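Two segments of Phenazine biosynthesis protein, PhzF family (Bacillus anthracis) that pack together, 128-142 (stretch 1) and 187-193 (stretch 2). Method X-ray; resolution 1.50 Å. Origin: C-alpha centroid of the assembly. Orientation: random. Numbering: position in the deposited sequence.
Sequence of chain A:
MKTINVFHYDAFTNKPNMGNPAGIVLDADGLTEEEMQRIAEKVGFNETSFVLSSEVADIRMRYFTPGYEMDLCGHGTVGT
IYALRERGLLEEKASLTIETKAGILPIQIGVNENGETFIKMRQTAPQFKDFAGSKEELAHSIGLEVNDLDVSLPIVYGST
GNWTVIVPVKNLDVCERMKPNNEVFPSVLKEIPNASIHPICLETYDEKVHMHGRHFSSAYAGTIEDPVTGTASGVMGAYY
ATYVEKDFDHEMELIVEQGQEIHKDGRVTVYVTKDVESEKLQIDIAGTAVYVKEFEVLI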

# COMPACT_ATOMS: atom_id res chain seq x y z
N PHE A 128 33.83 -3.35 -12.45
CA PHE A 128 34.20 -2.78 -13.75
C PHE A 128 34.36 -3.87 -14.81
O PHE A 128 34.78 -4.99 -14.50
CB PHE A 128 35.53 -2.04 -13.64
CG PHE A 128 35.48 -0.80 -12.79
CD1 PHE A 128 34.90 0.37 -13.26
CD2 PHE A 128 36.04 -0.80 -11.52
CE1 PHE A 128 34.85 1.52 -12.47
CE2 PHE A 128 36.01 0.34 -10.72
CZ PHE A 128 35.41 1.50 -11.19
N LYS A 129 34.06 -3.51 -16.06
CA LYS A 129 34.39 -4.35 -17.23
C LYS A 129 34.98 -3.44 -18.30
O LYS A 129 34.51 -2.32 -18.48
CB LYS A 129 33.11 -4.99 -17.78
CG LYS A 129 32.33 -5.79 -16.77
CD LYS A 129 31.05 -6.39 -17.40
CE LYS A 129 30.37 -7.37 -16.45
NZ LYS A 129 31.11 -8.68 -16.35
N ASP A 130 36.00 -3.90 -19.04
CA ASP A 130 36.56 -3.07 -20.10
C ASP A 130 35.57 -2.91 -21.25
O ASP A 130 34.78 -3.80 -21.52
CB ASP A 130 37.90 -3.62 -20.61
CG ASP A 130 39.10 -3.13 -19.79
OD1 ASP A 130 38.90 -2.60 -18.67
OD2 ASP A 130 40.25 -3.27 -20.27
N PHE A 131 35.58 -1.74 -21.88
CA PHE A 131 34.77 -1.51 -23.06
C PHE A 131 35.59 -1.94 -24.27
O PHE A 131 36.67 -1.40 -24.50
CB PHE A 131 34.39 -0.03 -23.17
CG PHE A 131 33.79 0.33 -24.49
CD1 PHE A 131 32.48 -0.03 -24.79
CD2 PHE A 131 34.52 1.04 -25.43
CE1 PHE A 131 31.92 0.30 -26.01
CE2 PHE A 131 33.96 1.38 -26.65
CZ PHE A 131 32.66 1.01 -26.94
N ALA A 132 35.06 -2.89 -25.03
CA ALA A 132 35.81 -3.46 -26.14
C ALA A 132 35.25 -3.07 -27.50
O ALA A 132 35.73 -3.56 -28.53
CB ALA A 132 35.88 -4.97 -26.01
N GLY A 133 34.26 -2.19 -27.51
CA GLY A 133 33.60 -1.75 -28.74
C GLY A 133 34.38 -0.70 -29.51
O GLY A 133 35.56 -0.47 -29.25
N SER A 134 33.70 -0.04 -30.44
CA SER A 134 34.35 0.96 -31.27
C SER A 134 34.33 2.34 -30.61
O SER A 134 33.27 2.89 -30.34
CB SER A 134 33.67 1.05 -32.64
OG SER A 134 34.05 2.24 -33.31
N LYS A 135 35.51 2.90 -30.40
CA LYS A 135 35.62 4.24 -29.80
C LYS A 135 35.05 5.32 -30.70
O LYS A 135 34.42 6.25 -30.22
CB LYS A 135 37.08 4.56 -29.46
CG LYS A 135 37.68 3.64 -28.44
CD LYS A 135 39.13 3.98 -28.20
CE LYS A 135 39.79 2.94 -27.32
NZ LYS A 135 41.18 3.35 -26.96
N GLU A 136 35.26 5.20 -32.01
CA GLU A 136 34.68 6.19 -32.91
C GLU A 136 33.16 6.15 -32.88
O GLU A 136 32.52 7.20 -32.89
CB GLU A 136 35.21 6.07 -34.34
CG GLU A 136 34.75 7.23 -35.23
CD GLU A 136 35.52 7.36 -36.53
OE1 GLU A 136 35.67 6.34 -37.25
OE2 GLU A 136 35.95 8.49 -36.86
N GLU A 137 32.58 4.95 -32.86
CA GLU A 137 31.12 4.82 -32.83
C GLU A 137 30.55 5.36 -31.53
O GLU A 137 29.49 6.00 -31.51
CB GLU A 137 30.67 3.36 -33.02
CG GLU A 137 30.99 2.78 -34.40
CD GLU A 137 30.61 3.71 -35.53
OE1 GLU A 137 29.45 4.18 -35.56
OE2 GLU A 137 31.48 3.99 -36.38
N LEU A 138 31.26 5.10 -30.44
CA LEU A 138 30.90 5.63 -29.13
C LEU A 138 30.95 7.15 -29.15
O LEU A 138 30.01 7.82 -28.69
CB LEU A 138 31.84 5.08 -28.07
CG LEU A 138 31.64 5.58 -26.63
CD1 LEU A 138 30.26 5.20 -26.12
CD2 LEU A 138 32.72 4.99 -25.73
N ALA A 139 32.03 7.72 -29.68
CA ALA A 139 32.15 9.17 -29.76
C ALA A 139 31.00 9.76 -30.56
O ALA A 139 30.38 10.75 -30.17
CB ALA A 139 33.50 9.55 -30.38
N HIS A 140 30.70 9.15 -31.70
CA HIS A 140 29.63 9.64 -32.55
C HIS A 140 28.26 9.59 -31.84
O HIS A 140 27.40 10.45 -32.07
CB HIS A 140 29.59 8.87 -33.87
CG HIS A 140 30.67 9.25 -34.83
ND1 HIS A 140 30.94 8.52 -35.97
CD2 HIS A 140 31.55 10.28 -34.83
CE1 HIS A 140 31.93 9.10 -36.63
NE2 HIS A 140 32.33 10.17 -35.96
N SER A 141 28.07 8.58 -30.99
CA SER A 141 26.77 8.38 -30.31
C SER A 141 26.47 9.52 -29.34
O SER A 141 25.31 9.76 -29.00
CB SER A 141 26.72 7.03 -29.59
OG SER A 141 27.46 7.05 -28.38
N ILE A 142 27.53 10.21 -28.90
CA ILE A 142 27.37 11.38 -28.05
C ILE A 142 27.73 12.69 -28.77
O ILE A 142 27.99 13.70 -28.14
CB ILE A 142 28.12 11.25 -26.69
CG1 ILE A 142 29.61 10.92 -26.86
CG2 ILE A 142 27.48 10.16 -25.83
CD1 ILE A 142 30.35 10.80 -25.52
N SER A 187 23.61 -0.47 -29.82
CA SER A 187 24.42 -1.00 -30.91
C SER A 187 25.92 -0.82 -30.66
O SER A 187 26.74 -1.59 -31.16
CB SER A 187 24.03 -0.38 -32.26
OG SER A 187 24.38 0.99 -32.32
N VAL A 188 26.25 0.20 -29.87
CA VAL A 188 27.64 0.51 -29.55
C VAL A 188 28.09 -0.26 -28.32
O VAL A 188 29.24 -0.69 -28.23
CB VAL A 188 27.85 2.02 -29.29
CG1 VAL A 188 29.28 2.30 -28.83
CG2 VAL A 188 27.50 2.84 -30.53
N LEU A 189 27.18 -0.45 -27.37
CA LEU A 189 27.49 -1.08 -26.09
C LEU A 189 27.14 -2.57 -26.06
O LEU A 189 26.23 -2.97 -25.35
CB LEU A 189 26.74 -0.37 -24.95
CG LEU A 189 26.93 1.15 -24.86
CD1 LEU A 189 26.03 1.75 -23.79
CD2 LEU A 189 28.39 1.50 -24.60
N LYS A 190 27.89 -3.37 -26.82
CA LYS A 190 27.56 -4.79 -27.01
C LYS A 190 27.44 -5.56 -25.69
O LYS A 190 26.51 -6.36 -25.51
CB LYS A 190 28.60 -5.47 -27.89
CG LYS A 190 28.90 -4.75 -29.19
CD LYS A 190 27.66 -4.64 -30.05
CE LYS A 190 28.04 -4.21 -31.46
NZ LYS A 190 26.85 -4.17 -32.35
N GLU A 191 28.39 -5.33 -24.79
CA GLU A 191 28.47 -6.10 -23.56
C GLU A 191 27.30 -5.82 -22.62
O GLU A 191 26.75 -6.74 -22.00
CB GLU A 191 29.81 -5.81 -22.85
CG GLU A 191 29.99 -6.55 -21.53
CD GLU A 191 30.19 -8.05 -21.69
OE1 GLU A 191 30.36 -8.51 -22.84
OE2 GLU A 191 30.18 -8.75 -20.67
N ILE A 192 26.92 -4.54 -22.52
CA ILE A 192 25.80 -4.13 -21.66
C ILE A 192 24.94 -3.11 -22.41
O ILE A 192 25.06 -1.90 -22.21
CB ILE A 192 26.28 -3.51 -20.32
CG1 ILE A 192 27.45 -4.32 -19.73
CG2 ILE A 192 25.11 -3.42 -19.34
CD1 ILE A 192 27.84 -3.90 -18.31
N PRO A 193 24.08 -3.60 -23.30
CA PRO A 193 23.36 -2.75 -24.24
C PRO A 193 22.44 -1.72 -23.57
O PRO A 193 22.14 -0.71 -24.18
CB PRO A 193 22.52 -3.74 -25.07
CG PRO A 193 23.13 -5.06 -24.82
CD PRO A 193 23.76 -5.03 -23.48
O HOH W 1 30.89 -0.90 -30.61

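No direct hydrogen bond joins these two stretches; the polar link between their backbones is a single water. Water 1 accepts from Ser-134 N at 2.9 Å and donates to Val-188 O, also at 2.9 Å, so it bridges the amide just ahead of the helix in stretch 1 to a backbone carbonyl of stretch 2. The rest is mainly van der Waals packing, largely between apolar groups, with a loose charged pair at the margin.

Val-188 is the centre of the contact. Its CA-to-CB bond points toward the other stretch, and with chi1 in the t well both methyls meet the helix of residues 135-141. Val-188 CG1 lies 3.7 Å from Leu-138 CA and 3.9 Å from Leu-138 CB, while Val-188 CG2 approaches Glu-137 O at 3.9 Å and Ser-141 CB at 4.4 Å. A short, branched side chain suits this place: it fills the space against the helix without reaching far, and the two CA atoms, Val-188 CA and Leu-138 CA, come within 6.1 Å of each other.

Phe-131 adds a large apolar side chain. Its CA-to-CB bond points sideways, but chi1 of 169° brings the ring nearer to stretch 2. Val-188 O sits at the ring edge, near its plane, 3.6 Å from Phe-131 CE1, where the slightly positive ring hydrogens make a carbonyl oxygen a tolerable neighbour. The same ring packs with Phe-131 CZ 4.1 Å from Val-188 CG1 and Phe-131 CE1 4.0 Å from Leu-189 CD2. Leu-189 also reaches the helix, its CD2 4.4 Å from Leu-138 CD1, so the two buried leucines extend the apolar cluster. Gly-133 suits the crowded turn beside it: a CB there would lie only 2.7 Å from Phe-131 CZ.

Two serines of stretch 1 use their hydroxyls locally. Ser-134 caps the start of the helix, its OG accepting from Glu-137 N at 3.1 Å. Ser-141 is buried; its CA-to-CB bond points toward stretch 2, and its hydroxyl is satisfied by donating from OG to Leu-138 O at 2.7 Å.

At the exposed margin, Lys-129 extends from the strand toward stretch 2. Its CD lies 4.2 Å from Ile-192 CD1, so the aliphatic part of the lysine covers an apolar side chain while the residue remains exposed, as suits a charged side chain. Lys-129 NZ and Glu-191 OE2 are 4.4 Å apart, too far for a salt bridge, but their opposite charges favour the approach.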